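Local coordinates for ofchtiv-allosamidin (Ostrinia furnacalis, PDB 6JMB), which probably hydrolyses the beta-1,4 glycosidic bonds of chitin as a group IV insect chitinase, and is seen here with the inhibitor allosamidin bound, at residues G136-D139 / I140-F143; L147-L150 / R151-F154; V230-W233 / L234-C238. All coordinates share one frame; numbering follows the deposited sequence.

Contact 1: residues G136-D139 / I140-F143; sequences GEDD and IEQF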
loop_
_atom_site.group_PDB
_atom_site.type_symbol
_atom_site.label_atom_id
_atom_site.label_comp_id
_atom_site.label_asym_id
_atom_site.label_seq_id
_atom_site.Cartn_x
_atom_site.Cartn_y
_atom_site.Cartn_z
ATOM N N GLY A 136 -1.762 23.948 -3.409
ATOM C CA GLY A 136 -1.192 23.976 -2.072
ATOM C C GLY A 136 -2.196 23.577 -1.008
ATOM O O GLY A 136 -2.902 22.570 -1.128
ATOM N N GLU A 137 -2.269 24.384 0.053
ATOM C CA GLU A 137 -3.078 24.029 1.215
ATOM C C GLU A 137 -4.561 23.926 0.893
ATOM O O GLU A 137 -5.299 23.251 1.625
ATOM C CB GLU A 137 -2.865 25.036 2.346
ATOM C CG GLU A 137 -1.898 24.556 3.411
ATOM C CD GLU A 137 -1.827 25.493 4.600
ATOM O OE1 GLU A 137 -2.839 26.168 4.893
ATOM O OE2 GLU A 137 -0.756 25.553 5.241
ATOM N N ASP A 138 -5.019 24.563 -0.186
ATOM C CA ASP A 138 -6.419 24.428 -0.562
ATOM C C ASP A 138 -6.775 22.980 -0.869
ATOM O O ASP A 138 -7.935 22.585 -0.714
ATOM C CB ASP A 138 -6.744 25.325 -1.755
ATOM C CG ASP A 138 -8.219 25.677 -1.824
ATOM O OD1 ASP A 138 -8.784 26.090 -0.788
ATOM O OD2 ASP A 138 -8.813 25.541 -2.913
ATOM N N ASP A 139 -5.786 22.179 -1.293
ATOM C CA ASP A 139 -6.028 20.767 -1.587
ATOM C C ASP A 139 -6.637 20.035 -0.398
ATOM O O ASP A 139 -7.380 19.066 -0.587
ATOM C CB ASP A 139 -4.711 20.056 -1.902
ATOM C CG ASP A 139 -4.104 20.437 -3.244
ATOM O OD1 ASP A 139 -4.673 21.252 -4.003
ATOM O OD2 ASP A 139 -3.018 19.892 -3.525
ATOM N N ILE A 140 -6.287 20.435 0.829
ATOM C CA ILE A 140 -6.810 19.742 2.006
ATOM C C ILE A 140 -8.329 19.838 2.038
ATOM O O ILE A 140 -9.032 18.842 2.262
ATOM C CB ILE A 140 -6.175 20.300 3.295
ATOM C CG1 ILE A 140 -4.651 20.190 3.252
ATOM C CG2 ILE A 140 -6.735 19.570 4.515
ATOM C CD1 ILE A 140 -3.951 20.932 4.385
ATOM N N GLU A 141 -8.859 21.045 1.803
ATOM C CA GLU A 141 -10.306 21.216 1.739
ATOM C C GLU A 141 -10.887 20.504 0.527
ATOM O O GLU A 141 -11.890 19.786 0.638
ATOM C CB GLU A 141 -10.675 22.701 1.706
ATOM C CG GLU A 141 -12.152 22.917 1.406
ATOM C CD GLU A 141 -12.514 24.360 1.122
ATOM O OE1 GLU A 141 -11.674 25.255 1.350
ATOM O OE2 GLU A 141 -13.656 24.595 0.670
ATOM N N GLN A 142 -10.264 20.691 -0.641
ATOM C CA GLN A 142 -10.865 20.183 -1.869
ATOM C C GLN A 142 -10.895 18.661 -1.892
ATOM O O GLN A 142 -11.810 18.075 -2.477
ATOM C CB GLN A 142 -10.146 20.742 -3.098
ATOM C CG GLN A 142 -10.083 22.267 -3.165
ATOM C CD GLN A 142 -11.431 22.934 -2.968
ATOM O OE1 GLN A 142 -12.458 22.430 -3.410
ATOM N NE2 GLN A 142 -11.426 24.088 -2.306
ATOM N N PHE A 143 -9.906 18.013 -1.269
ATOM C CA PHE A 143 -9.933 16.560 -1.139
ATOM C C PHE A 143 -11.184 16.108 -0.396
ATOM O O PHE A 143 -11.887 15.191 -0.836
ATOM C CB PHE A 143 -8.668 16.103 -0.410
ATOM C CG PHE A 143 -8.536 14.609 -0.264
ATOM C CD1 PHE A 143 -8.533 13.769 -1.372
ATOM C CD2 PHE A 143 -8.369 14.050 0.989
ATOM C CE1 PHE A 143 -8.379 12.389 -1.220
ATOM C CE2 PHE A 143 -8.225 12.676 1.147
ATOM C CZ PHE A 143 -8.224 11.850 0.043
HETATM O O HOH W 1 -11.110 27.056 -0.616
#
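Asp138 meets Gln142 one helical turn further on, through the backbone and, more loosely, through the side chains. The close-fitting part is the backbone. Gln142 N gives its hydrogen to Asp138 O at 3.0 Å, and Phe143 N reaches Asp139 O at 2.8 Å. Ile140 N bonds to Glu137 O at 3.1 Å but stands 55° out of that carbonyl plane; the CG1 branch of Ile140 leans on the same oxygen, with CG1 3.5 Å from Glu137 O. The buried carboxylate of Asp139 turns elsewhere, OD1 to Ser93 OG and OD2 to Thr133 OG1 and Asn129 N.

The solvent side is looser. Gln142 CG stands anti to the carbonyl carbon, which starts the side chain back along the helix, and after a bend at chi2 (-51°) NE2 makes a weak bond of 3.1 Å to Asp138 OD2, amide and carboxylate planes 45° apart. Asp138 OD1 lies 3.7 Å from Glu141 OE1, two like charges side by side. One water donates to both, at 2.5 Å from Asp138 OD1 and 2.7 Å from Glu141 OE1, which probably eases their repulsion. The contact begins helix 138-154, which leads from strand 120-124 to strand 160-165 of the TIM barrel, with Phe143 resting on the Pro128 loop.

Contact 2: residues L147-L150 / R151-F154; sequences LKEL and REEF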
loop_
_atom_site.group_PDB
_atom_site.type_symbol
_atom_site.label_atom_id
_atom_site.label_comp_id
_atom_site.label_asym_id
_atom_site.label_seq_id
_atom_site.Cartn_x
_atom_site.Cartn_y
_atom_site.Cartn_z
ATOM N N LEU A 147 -14.452 13.905 -1.822
ATOM C CA LEU A 147 -14.974 12.683 -1.215
ATOM C C LEU A 147 -16.457 12.813 -0.884
ATOM O O LEU A 147 -17.232 11.870 -1.091
ATOM C CB LEU A 147 -14.173 12.337 0.041
ATOM C CG LEU A 147 -12.697 11.989 -0.182
ATOM C CD1 LEU A 147 -11.995 11.823 1.163
ATOM C CD2 LEU A 147 -12.547 10.740 -1.041
ATOM N N LYS A 148 -16.869 13.970 -0.356
ATOM C CA LYS A 148 -18.284 14.198 -0.067
ATOM C C LYS A 148 -19.133 14.031 -1.323
ATOM O O LYS A 148 -20.182 13.374 -1.300
ATOM C CB LYS A 148 -18.459 15.601 0.512
ATOM C CG LYS A 148 -19.903 15.992 0.766
ATOM C CD LYS A 148 -19.989 17.438 1.234
ATOM C CE LYS A 148 -21.419 17.839 1.545
ATOM N NZ LYS A 148 -21.546 19.310 1.748
ATOM N N GLU A 149 -18.686 14.620 -2.434
ATOM C CA GLU A 149 -19.469 14.587 -3.665
ATOM C C GLU A 149 -19.462 13.199 -4.298
ATOM O O GLU A 149 -20.478 12.761 -4.858
ATOM C CB GLU A 149 -18.971 15.671 -4.621
ATOM C CG GLU A 149 -19.203 17.080 -4.059
ATOM C CD GLU A 149 -18.674 18.189 -4.944
ATOM O OE1 GLU A 149 -18.051 17.883 -5.976
ATOM O OE2 GLU A 149 -18.879 19.379 -4.602
ATOM N N LEU A 150 -18.338 12.485 -4.211
ATOM C CA LEU A 150 -18.313 11.095 -4.661
ATOM C C LEU A 150 -19.296 10.250 -3.863
ATOM O O LEU A 150 -20.065 9.466 -4.433
ATOM C CB LEU A 150 -16.900 10.522 -4.531
ATOM C CG LEU A 150 -15.908 10.898 -5.633
ATOM C CD1 LEU A 150 -14.474 10.756 -5.138
ATOM C CD2 LEU A 150 -16.119 10.051 -6.894
ATOM N N ARG A 151 -19.297 10.407 -2.538
ATOM C CA ARG A 151 -20.209 9.632 -1.705
ATOM C C ARG A 151 -21.659 9.903 -2.078
ATOM O O ARG A 151 -22.457 8.967 -2.200
ATOM C CB ARG A 151 -19.968 9.952 -0.230
ATOM C CG ARG A 151 -21.058 9.441 0.709
ATOM C CD ARG A 151 -21.228 7.934 0.606
ATOM N NE ARG A 151 -19.995 7.237 0.946
ATOM C CZ ARG A 151 -19.821 5.923 0.859
ATOM N NH1 ARG A 151 -20.808 5.144 0.430
ATOM N NH2 ARG A 151 -18.657 5.388 1.200
ATOM N N GLU A 152 -22.012 11.176 -2.269
ATOM C CA GLU A 152 -23.390 11.522 -2.604
ATOM C C GLU A 152 -23.844 10.825 -3.881
ATOM O O GLU A 152 -24.968 10.310 -3.951
ATOM C CB GLU A 152 -23.524 13.036 -2.732
ATOM C CG GLU A 152 -23.593 13.735 -1.384
ATOM C CD GLU A 152 -23.457 15.240 -1.487
ATOM O OE1 GLU A 152 -23.172 15.746 -2.594
ATOM O OE2 GLU A 152 -23.638 15.916 -0.451
ATOM N N GLU A 153 -22.980 10.772 -4.892
ATOM C CA GLU A 153 -23.364 10.106 -6.131
ATOM C C GLU A 153 -23.324 8.592 -5.990
ATOM O O GLU A 153 -24.231 7.894 -6.467
ATOM C CB GLU A 153 -22.445 10.547 -7.267
ATOM C CG GLU A 153 -22.817 9.955 -8.615
ATOM C CD GLU A 153 -24.147 10.465 -9.126
ATOM O OE1 GLU A 153 -24.552 11.579 -8.729
ATOM O OE2 GLU A 153 -24.783 9.754 -9.931
ATOM N N PHE A 154 -22.282 8.063 -5.346
ATOM C CA PHE A 154 -22.117 6.614 -5.273
ATOM C C PHE A 154 -23.240 5.957 -4.479
ATOM O O PHE A 154 -23.566 4.788 -4.718
ATOM C CB PHE A 154 -20.766 6.266 -4.644
ATOM C CG PHE A 154 -19.604 6.308 -5.603
ATOM C CD1 PHE A 154 -19.661 7.043 -6.776
ATOM C CD2 PHE A 154 -18.446 5.600 -5.318
ATOM C CE1 PHE A 154 -18.575 7.079 -7.648
ATOM C CE2 PHE A 154 -17.366 5.628 -6.183
ATOM C CZ PHE A 154 -17.426 6.366 -7.347
#
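Leu150 and Phe154, one turn apart, carry the apolar part of this helical contact. Both have CG anti to the carbonyl carbon (chi1 -79° and -82°), which sends the two side chains off the helix in the same direction. They therefore lie alongside each other, and Leu150 CD2 touches the far end of the ring 3.9 Å from Phe154 CE1.

The backbone bonds are regular. Four i to i+4 bonds run from Leu147 O, Lys148 O, Glu149 O and Leu150 O, the shortest being Phe154 N to Leu150 O at 2.8 Å.

Among the charged groups, extended Lys148 and Glu152 approach without forming a salt bridge: Lys148 NZ stays 4.6 Å from Glu152 OE2, and the closer touch is through methylene carbon, Lys148 CE to Glu152 OE2 at 3.6 Å. Salt bridges run from Glu149 OE1 to Arg102 and from Arg151 NH2 and NH1 to Asp186 and Asp155, while Arg151 NE donates a hydrogen bond to Tyr184 O.

This last part of helix 138-154 lies against strands 120-124 and 160-165, with Leu150 on Leu121 and Leu161; Ile106 and Ile113 of helix 99-116 border it, and Leu147 reaches Val181 of helix 178-184.

Contact 3: residues V230-W233 / L234-C238; sequences VQYW and LSAGC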
loop_
_atom_site.group_PDB
_atom_site.type_symbol
_atom_site.label_atom_id
_atom_site.label_comp_id
_atom_site.label_asym_id
_atom_site.label_seq_id
_atom_site.Cartn_x
_atom_site.Cartn_y
_atom_site.Cartn_z
ATOM N N VAL A 230 -0.560 4.641 13.345
ATOM C CA VAL A 230 -1.887 4.150 13.711
ATOM C C VAL A 230 -2.462 4.975 14.852
ATOM O O VAL A 230 -3.626 5.394 14.816
ATOM C CB VAL A 230 -1.836 2.651 14.053
ATOM C CG1 VAL A 230 -3.143 2.219 14.724
ATOM C CG2 VAL A 230 -1.588 1.834 12.785
ATOM N N GLN A 231 -1.648 5.232 15.878
ATOM C CA GLN A 231 -2.145 6.005 17.007
ATOM C C GLN A 231 -2.464 7.438 16.602
ATOM O O GLN A 231 -3.416 8.021 17.134
ATOM C CB GLN A 231 -1.168 5.939 18.181
ATOM C CG GLN A 231 -0.960 4.525 18.731
ATOM C CD GLN A 231 -2.261 3.842 19.100
ATOM O OE1 GLN A 231 -3.097 4.413 19.801
ATOM N NE2 GLN A 231 -2.446 2.612 18.621
ATOM N N TYR A 232 -1.715 8.011 15.652
ATOM C CA TYR A 232 -2.080 9.337 15.155
ATOM C C TYR A 232 -3.470 9.319 14.522
ATOM O O TYR A 232 -4.328 10.147 14.854
ATOM C CB TYR A 232 -1.057 9.892 14.154
ATOM C CG TYR A 232 -1.658 11.120 13.508
ATOM C CD1 TYR A 232 -1.792 12.297 14.231
ATOM C CD2 TYR A 232 -2.186 11.077 12.221
ATOM C CE1 TYR A 232 -2.397 13.408 13.685
ATOM C CE2 TYR A 232 -2.796 12.190 11.664
ATOM C CZ TYR A 232 -2.899 13.347 12.407
ATOM O OH TYR A 232 -3.512 14.451 11.863
ATOM N N TRP A 233 -3.710 8.380 13.602
ATOM C CA TRP A 233 -4.982 8.358 12.889
ATOM C C TRP A 233 -6.145 8.111 13.839
ATOM O O TRP A 233 -7.197 8.749 13.716
ATOM C CB TRP A 233 -4.940 7.358 11.728
ATOM C CG TRP A 233 -4.233 7.952 10.544
ATOM C CD1 TRP A 233 -2.889 7.944 10.295
ATOM C CD2 TRP A 233 -4.834 8.693 9.474
ATOM N NE1 TRP A 233 -2.618 8.628 9.127
ATOM C CE2 TRP A 233 -3.797 9.091 8.605
ATOM C CE3 TRP A 233 -6.154 9.046 9.161
ATOM C CZ2 TRP A 233 -4.035 9.830 7.454
ATOM C CZ3 TRP A 233 -6.390 9.782 8.012
ATOM C CH2 TRP A 233 -5.336 10.161 7.169
ATOM N N LEU A 234 -5.968 7.218 14.818
ATOM C CA LEU A 234 -7.011 7.012 15.819
ATOM C C LEU A 234 -7.252 8.286 16.619
ATOM O O LEU A 234 -8.401 8.696 16.832
ATOM C CB LEU A 234 -6.624 5.863 16.752
ATOM C CG LEU A 234 -6.597 4.462 16.144
ATOM C CD1 LEU A 234 -6.003 3.466 17.141
ATOM C CD2 LEU A 234 -7.985 4.024 15.719
ATOM N N SER A 235 -6.173 8.943 17.048
ATOM C CA SER A 235 -6.311 10.126 17.892
ATOM C C SER A 235 -6.891 11.314 17.136
ATOM O O SER A 235 -7.488 12.202 17.758
ATOM C CB SER A 235 -4.958 10.502 18.499
ATOM O OG SER A 235 -4.113 11.120 17.545
ATOM N N ALA A 236 -6.737 11.348 15.816
ATOM C CA ALA A 236 -7.203 12.460 15.001
ATOM C C ALA A 236 -8.629 12.278 14.500
ATOM O O ALA A 236 -9.138 13.156 13.794
ATOM C CB ALA A 236 -6.252 12.691 13.824
ATOM N N GLY A 237 -9.278 11.165 14.827
ATOM C CA GLY A 237 -10.689 11.029 14.530
ATOM C C GLY A 237 -11.086 9.919 13.582
ATOM O O GLY A 237 -12.259 9.824 13.212
ATOM N N CYS A 238 -10.148 9.075 13.168
ATOM C CA CYS A 238 -10.528 7.911 12.379
ATOM C C CYS A 238 -10.995 6.804 13.315
ATOM O O CYS A 238 -10.190 6.297 14.105
ATOM C CB CYS A 238 -9.359 7.400 11.556
ATOM S SG CYS A 238 -9.841 6.063 10.438
#
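Tyr232 lays its ring over the methyl group of Ala236. From CB, the first torsion (chi1 169°) puts CG beside the carbonyl carbon and carries the ring along the helix toward Ala236. Tyr232 CD1 is 4.2 Å from Ser235 OG, and CD2 belongs to the edge that Trp233 NE1 approaches in the ring plane, although that NE1 bonds to Ala167 O. CE1, CE2 and CZ pass Ala236 CB, with Tyr232 CZ nearest at 3.7 Å; at the tip, Tyr232 OH is 3.8 Å from the same carbon. The methyl sits 26° off the ring normal, a CH-pi contact over the face. With an alanine in place of Tyr232, Ala236 would probably lose this apolar cover and a gap would open beside Val178 and Ala172.

A Schellman motif closes the helix: Gly237 has positive phi (118°), Cys238 N bonds to Trp233 O at 3.0 Å, and Gly237 N to Leu234 O at 3.3 Å. Tyr232 O is gripped twice, by Ala236 N and by Ser235 OG, each 2.9 Å away. Tyr232 and Trp233 pack on helices 169-175 and 178-184, Ala236 and Cys238 joining them on Val178. Tyr232 O and Trp233 O thus find donors among the closing residues, Cys238 N lying beyond the helix.

Contacts 1 and 2 occupy the two ends of helix 138-154, their centres about 17 Å apart, whereas contact 3 ends helix 226-235. All three are partly buried, each with an inner and an outer side. Contact 1 is held mainly by backbone bonds, with carboxylates, an amide and a bridging water on its outer side, as suits a helix start that meets solvent. Contact 2 separates its chemistry, with leucine and phenylalanine turned to the barrel strands and charges paired mainly outside the segments. Contact 3 is more aromatic and adds a capping motif. Contacts 2 and 3 do not touch, yet both lean on helix 178-184, through Val181 and Tyr184 in one case and Val178 in the other.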